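Substrate-binding protein (Synechococcus sp., PDB 6WPN) probably binds a sugar, possibly an oligosaccharide, in the periplasm of a marine cyanobacterium, as the solute-binding component of a transport system. Local coordinates at residues Q418-N421 against R422-S425; A224-F227 against W228-Y232; L76-F80 against A81-P85. All blocks are in the same frame, centred on the assembly; numbering follows the deposited sequence.

Contact 1: residues Q418-N421 against R422-S425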
# COMPACT_ATOMS: atom_id res chain seq x y z
N GLN A 418 12.84 -22.89 5.07
CA GLN A 418 14.07 -23.15 5.80
C GLN A 418 14.89 -21.88 5.98
O GLN A 418 15.50 -21.67 7.03
CB GLN A 418 14.88 -24.23 5.08
CG GLN A 418 14.21 -25.59 5.11
CD GLN A 418 14.84 -26.57 4.14
OE1 GLN A 418 15.64 -26.19 3.29
NE2 GLN A 418 14.48 -27.85 4.27
N GLN A 419 14.92 -21.01 4.96
CA GLN A 419 15.65 -19.76 5.09
C GLN A 419 15.01 -18.83 6.12
O GLN A 419 15.72 -18.19 6.90
CB GLN A 419 15.76 -19.07 3.73
CG GLN A 419 16.71 -19.77 2.78
CD GLN A 419 17.00 -18.95 1.54
OE1 GLN A 419 16.52 -17.82 1.40
NE2 GLN A 419 17.79 -19.51 0.63
N TRP A 420 13.68 -18.74 6.12
CA TRP A 420 13.02 -17.90 7.12
C TRP A 420 13.25 -18.43 8.53
O TRP A 420 13.49 -17.66 9.46
CB TRP A 420 11.53 -17.77 6.84
CG TRP A 420 10.81 -17.12 7.99
CD1 TRP A 420 10.07 -17.74 8.96
CD2 TRP A 420 10.82 -15.73 8.33
NE1 TRP A 420 9.61 -16.81 9.86
CE2 TRP A 420 10.05 -15.57 9.49
CE3 TRP A 420 11.40 -14.59 7.74
CZ2 TRP A 420 9.84 -14.33 10.09
CZ3 TRP A 420 11.19 -13.36 8.33
CH2 TRP A 420 10.42 -13.23 9.50
N ASN A 421 13.17 -19.75 8.71
CA ASN A 421 13.38 -20.32 10.04
C ASN A 421 14.82 -20.16 10.49
O ASN A 421 15.09 -20.07 11.70
CB ASN A 421 12.96 -21.79 10.05
CG ASN A 421 11.46 -21.97 10.01
OD1 ASN A 421 10.70 -21.07 10.39
ND2 ASN A 421 11.01 -23.13 9.54
N ARG A 422 15.77 -20.12 9.55
CA ARG A 422 17.14 -19.73 9.87
C ARG A 422 17.17 -18.33 10.47
O ARG A 422 17.79 -18.10 11.52
CB ARG A 422 17.98 -19.77 8.59
CG ARG A 422 18.49 -21.13 8.16
CD ARG A 422 18.98 -21.05 6.72
NE ARG A 422 19.83 -19.88 6.48
CZ ARG A 422 20.24 -19.49 5.27
NH1 ARG A 422 19.88 -20.17 4.19
NH2 ARG A 422 21.00 -18.41 5.15
N TYR A 423 16.52 -17.37 9.81
CA TYR A 423 16.48 -16.00 10.29
C TYR A 423 15.70 -15.88 11.60
O TYR A 423 16.12 -15.18 12.52
CB TYR A 423 15.87 -15.11 9.20
CG TYR A 423 15.66 -13.64 9.53
CD1 TYR A 423 14.43 -13.17 9.97
CD2 TYR A 423 16.70 -12.72 9.38
CE1 TYR A 423 14.23 -11.83 10.26
CE2 TYR A 423 16.51 -11.38 9.67
CZ TYR A 423 15.28 -10.94 10.10
OH TYR A 423 15.09 -9.61 10.39
N ALA A 424 14.56 -16.59 11.70
CA ALA A 424 13.68 -16.43 12.84
C ALA A 424 14.23 -17.07 14.11
O ALA A 424 13.94 -16.60 15.22
CB ALA A 424 12.30 -17.02 12.53
N SER A 425 15.03 -18.13 13.99
CA SER A 425 15.63 -18.71 15.18
C SER A 425 16.73 -17.82 15.74
O SER A 425 16.98 -17.84 16.95
CB SER A 425 16.18 -20.11 14.87
OG SER A 425 15.16 -20.98 14.44
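Trp420 and Ala424 sit one turn apart on helix 409-427, joined by a backbone bond of 2.7 Å from Ala424 N to Trp420 O. Residues 418-421 and 422-425 are successive turns of this helix, and the same i to i+4 bonding takes Arg422 N to Gln418 O and Tyr423 N to Gln419 O. At Asn421 O the pattern doubles: Ser425 N arrives at 3.0 Å on one face of the carbonyl plane and Ser425 OG, 2.9 Å from Asn421 O, on the opposite face. The serine hydroxyl gets there because OG lies anti to its own carbonyl carbon (chi1 -61°), beside the backbone N. On the inner side of the helix, the methyl CB of Ala424 rests over one face of the Trp420 indole, 4.2 Å from the centroid of the five-membered ring, a CH-pi contact. The far rim of the indole meets Tyr423, CZ3 of Trp420 lying 3.6 Å from CD1 of Tyr423 with the ring planes 39° apart. Arg422 bends at chi3 (46°) and runs alongside Gln419, its NH1 3.5 Å from Gln419 CG. Trp420 NE1 donates to Gln212 O and Asn421 OD1 accepts from Ala214 N, while Trp420 also touches Leu391 of helix 388-403. The arrangement is that of an amphipathic C-terminal alpha-helix, with a serine hydroxyl bonded back to the carbonyl one turn earlier.

Contact 2: residues A224-F227 against W228-Y232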
# COMPACT_ATOMS: atom_id res chain seq x y z
N ALA A 224 -0.47 -21.45 -3.54
CA ALA A 224 -0.16 -20.08 -3.94
C ALA A 224 1.15 -20.01 -4.73
O ALA A 224 1.25 -19.26 -5.70
CB ALA A 224 -0.10 -19.17 -2.72
N PHE A 225 2.17 -20.74 -4.28
CA PHE A 225 3.43 -20.80 -5.03
C PHE A 225 3.21 -21.36 -6.43
O PHE A 225 3.73 -20.83 -7.42
CB PHE A 225 4.47 -21.63 -4.28
CG PHE A 225 5.40 -20.82 -3.41
CD1 PHE A 225 4.99 -20.36 -2.17
CD2 PHE A 225 6.68 -20.53 -3.85
CE1 PHE A 225 5.85 -19.61 -1.38
CE2 PHE A 225 7.54 -19.78 -3.06
CZ PHE A 225 7.12 -19.32 -1.83
N ALA A 226 2.47 -22.46 -6.53
CA ALA A 226 2.19 -23.06 -7.83
C ALA A 226 1.38 -22.13 -8.71
O ALA A 226 1.56 -22.09 -9.93
CB ALA A 226 1.47 -24.40 -7.65
N PHE A 227 0.46 -21.37 -8.10
CA PHE A 227 -0.35 -20.42 -8.85
C PHE A 227 0.53 -19.46 -9.64
O PHE A 227 0.40 -19.33 -10.87
CB PHE A 227 -1.26 -19.65 -7.89
CG PHE A 227 -2.13 -18.61 -8.55
CD1 PHE A 227 -1.70 -17.29 -8.64
CD2 PHE A 227 -3.38 -18.94 -9.05
CE1 PHE A 227 -2.50 -16.32 -9.24
CE2 PHE A 227 -4.19 -17.98 -9.64
CZ PHE A 227 -3.75 -16.66 -9.74
N TRP A 228 1.46 -18.80 -8.96
CA TRP A 228 2.30 -17.79 -9.61
C TRP A 228 3.36 -18.43 -10.50
O TRP A 228 3.68 -17.89 -11.56
CB TRP A 228 2.92 -16.89 -8.55
CG TRP A 228 1.90 -16.04 -7.89
CD1 TRP A 228 1.42 -16.16 -6.62
CD2 TRP A 228 1.20 -14.95 -8.49
NE1 TRP A 228 0.47 -15.20 -6.38
CE2 TRP A 228 0.31 -14.44 -7.51
CE3 TRP A 228 1.23 -14.34 -9.75
CZ2 TRP A 228 -0.52 -13.36 -7.76
CZ3 TRP A 228 0.40 -13.27 -9.99
CH2 TRP A 228 -0.46 -12.79 -9.00
N THR A 229 3.90 -19.57 -10.08
CA THR A 229 4.88 -20.26 -10.92
C THR A 229 4.26 -20.66 -12.25
O THR A 229 4.83 -20.39 -13.32
CB THR A 229 5.41 -21.50 -10.19
OG1 THR A 229 6.05 -21.10 -8.97
CG2 THR A 229 6.40 -22.25 -11.07
N ASP A 230 3.08 -21.28 -12.21
CA ASP A 230 2.44 -21.76 -13.44
C ASP A 230 2.03 -20.60 -14.34
O ASP A 230 2.13 -20.70 -15.57
CB ASP A 230 1.22 -22.62 -13.08
CG ASP A 230 1.60 -23.90 -12.37
OD1 ASP A 230 2.75 -24.37 -12.53
OD2 ASP A 230 0.75 -24.45 -11.64
N LEU A 231 1.56 -19.49 -13.77
CA LEU A 231 1.22 -18.34 -14.59
C LEU A 231 2.43 -17.85 -15.37
O LEU A 231 2.34 -17.60 -16.58
CB LEU A 231 0.66 -17.21 -13.71
CG LEU A 231 -0.80 -17.31 -13.26
CD1 LEU A 231 -1.20 -16.06 -12.50
CD2 LEU A 231 -1.73 -17.53 -14.43
N TYR A 232 3.58 -17.74 -14.71
CA TYR A 232 4.77 -17.24 -15.38
C TYR A 232 5.26 -18.23 -16.43
O TYR A 232 5.60 -17.84 -17.56
CB TYR A 232 5.88 -16.96 -14.37
CG TYR A 232 7.03 -16.20 -14.98
CD1 TYR A 232 6.99 -14.81 -15.08
CD2 TYR A 232 8.14 -16.86 -15.49
CE1 TYR A 232 8.03 -14.11 -15.65
CE2 TYR A 232 9.18 -16.16 -16.06
CZ TYR A 232 9.12 -14.78 -16.14
OH TYR A 232 10.16 -14.08 -16.70
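Phe227 turns its edge to the face of the neighbouring Trp228 indole in a T-shaped pair, the centroids of the Phe227 ring and the Trp228 five-membered ring 4.9 Å apart, the planes at 83°. CD1 of Phe227 stands over the centre of the indole, and CE1 of the same ring meets Leu231 CD1 at 3.5 Å. With CG anti to the backbone N (chi1 179°), the Phe227 ring leans towards both, its edge to the indole and one face under Leu231 CG. The backbone carbonyls of 224-227 are all taken up by amides one turn on: Ala224 O by Trp228 N at 3.3 Å, Phe225 O by Thr229 N, Ala226 O by Asp230 N and Phe227 O by Leu231 N. Phe225 O is gripped twice, since Thr229 OG1 also donates to it, at 2.8 Å and from above the carbonyl plane; that hydroxyl has a further, weak bond with Ser409 OG. The indole NE1 of Trp228 makes a weak bond with Ser199 OG, and Tyr232 OH bonds Arg239 O. Phe225 packs on Phe200, Ile395, Ala412 and Val413. This is a mostly buried alpha-helix whose aromatic side chains join helix 219-233 to helices 195-202, 388-403 and 409-427.

Contact 3: residues L76-F80 against A81-P85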
# COMPACT_ATOMS: atom_id res chain seq x y z
N LEU A 76 18.46 5.84 11.15
CA LEU A 76 19.61 5.41 11.94
C LEU A 76 20.71 6.48 11.96
O LEU A 76 21.32 6.73 13.00
CB LEU A 76 20.16 4.09 11.40
CG LEU A 76 21.33 3.45 12.15
CD1 LEU A 76 20.88 2.91 13.49
CD2 LEU A 76 21.93 2.35 11.30
N ALA A 77 20.96 7.11 10.81
CA ALA A 77 21.99 8.15 10.77
C ALA A 77 21.62 9.34 11.65
O ALA A 77 22.47 9.88 12.36
CB ALA A 77 22.20 8.60 9.32
N ALA A 78 20.34 9.74 11.64
CA ALA A 78 19.92 10.89 12.43
C ALA A 78 19.93 10.57 13.93
O ALA A 78 20.25 11.43 14.75
CB ALA A 78 18.54 11.35 11.99
N VAL A 79 19.57 9.34 14.29
CA VAL A 79 19.55 8.96 15.70
C VAL A 79 20.97 8.77 16.20
O VAL A 79 21.27 9.07 17.37
CB VAL A 79 18.69 7.69 15.90
CG1 VAL A 79 18.74 7.24 17.33
CG2 VAL A 79 17.26 7.96 15.49
N PHE A 80 21.87 8.30 15.34
CA PHE A 80 23.28 8.19 15.70
C PHE A 80 23.87 9.56 16.03
O PHE A 80 24.72 9.68 16.92
CB PHE A 80 24.05 7.54 14.56
CG PHE A 80 24.83 6.33 14.96
CD1 PHE A 80 24.18 5.21 15.46
CD2 PHE A 80 26.20 6.29 14.81
CE1 PHE A 80 24.89 4.09 15.82
CE2 PHE A 80 26.92 5.16 15.16
CZ PHE A 80 26.26 4.06 15.68
N ALA A 81 23.44 10.59 15.31
CA ALA A 81 23.87 11.96 15.57
C ALA A 81 23.07 12.65 16.66
O ALA A 81 23.30 13.84 16.90
CB ALA A 81 23.77 12.78 14.28
N ARG A 82 22.14 11.94 17.31
CA ARG A 82 21.27 12.54 18.32
C ARG A 82 20.54 13.75 17.75
O ARG A 82 20.41 14.79 18.39
CB ARG A 82 22.05 12.92 19.59
CG ARG A 82 21.15 13.13 20.80
CD ARG A 82 21.78 12.71 22.10
NE ARG A 82 20.84 12.87 23.20
CZ ARG A 82 21.16 12.78 24.48
NH1 ARG A 82 22.42 12.53 24.84
NH2 ARG A 82 20.23 12.94 25.42
N THR A 83 20.06 13.61 16.52
CA THR A 83 19.21 14.59 15.85
C THR A 83 18.03 13.88 15.21
O THR A 83 17.68 14.10 14.04
CB THR A 83 19.99 15.40 14.81
OG1 THR A 83 20.64 14.51 13.90
CG2 THR A 83 21.03 16.29 15.48
N ALA A 84 17.38 13.03 15.99
CA ALA A 84 16.28 12.22 15.47
C ALA A 84 15.11 13.12 15.08
O ALA A 84 14.84 14.11 15.77
CB ALA A 84 15.83 11.19 16.50
N PRO A 85 14.41 12.81 14.00
CA PRO A 85 13.26 13.63 13.60
C PRO A 85 12.16 13.53 14.64
O PRO A 85 12.13 12.63 15.48
CB PRO A 85 12.83 13.02 12.26
CG PRO A 85 13.34 11.62 12.31
CD PRO A 85 14.62 11.67 13.09
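Ala78 O is held by two donors from Thr83: the backbone N at 2.8 Å, nearly in line with the carbonyl bond, and the hydroxyl OG1 at 3.2 Å, in the carbonyl plane on a lone pair. Together with the bond from Arg82 N to Val79 O, 3.0 Å, the Thr83 amide bond forms a Schellman motif that ends helix 72-80. Arg82 supplies the positive phi (55°) that turns the chain out of the helix. Its amide comes from well above the carbonyl plane of Val79, 74° out of it, whereas Ala81 N still makes an ordinary helical bond to Ala77 O. Thr83 places OG1 between its backbone N and carbonyl carbon (chi1 54°), and this brings the hydroxyl back to the same oxygen that its amide uses. Beyond the turn the chain crosses back over the last turn of the helix. Ala84 CB packs on Val79 CG2 at 3.7 Å, and both residues also touch Gln307. Trp33 of strand 30-35 lies against both Ala78 and Pro85, so the helix end and the loop leading to strand 87-90 share a hydrophobic neighbour from the sheet. The crossing ends where the Pro85 ring meets the alanine methyl, with Pro85 CD 4.1 Å from Ala78 CB.

In the fold
Along the chain, contact 3 comes first, then contact 2, then contact 1. Contact 3 ends helix 72-80 and leads to strand 87-90 of the mixed sheet, while the other two lie on helices 219-233 and 409-427. Contacts 1 and 2 have centres 23 Å apart and do not touch, yet helix 388-403 meets side chains of both, and Phe225 of contact 2 reaches Ala412 and Val413 on the helix that carries contact 1. Contact 3 is more distant, its centre 30 Å from that of contact 1 and 43 Å from that of contact 2. Contacts 1 and 2 thus belong to one helical region that the C-terminal helix helps to form, while contact 3 stands apart beside the sheet.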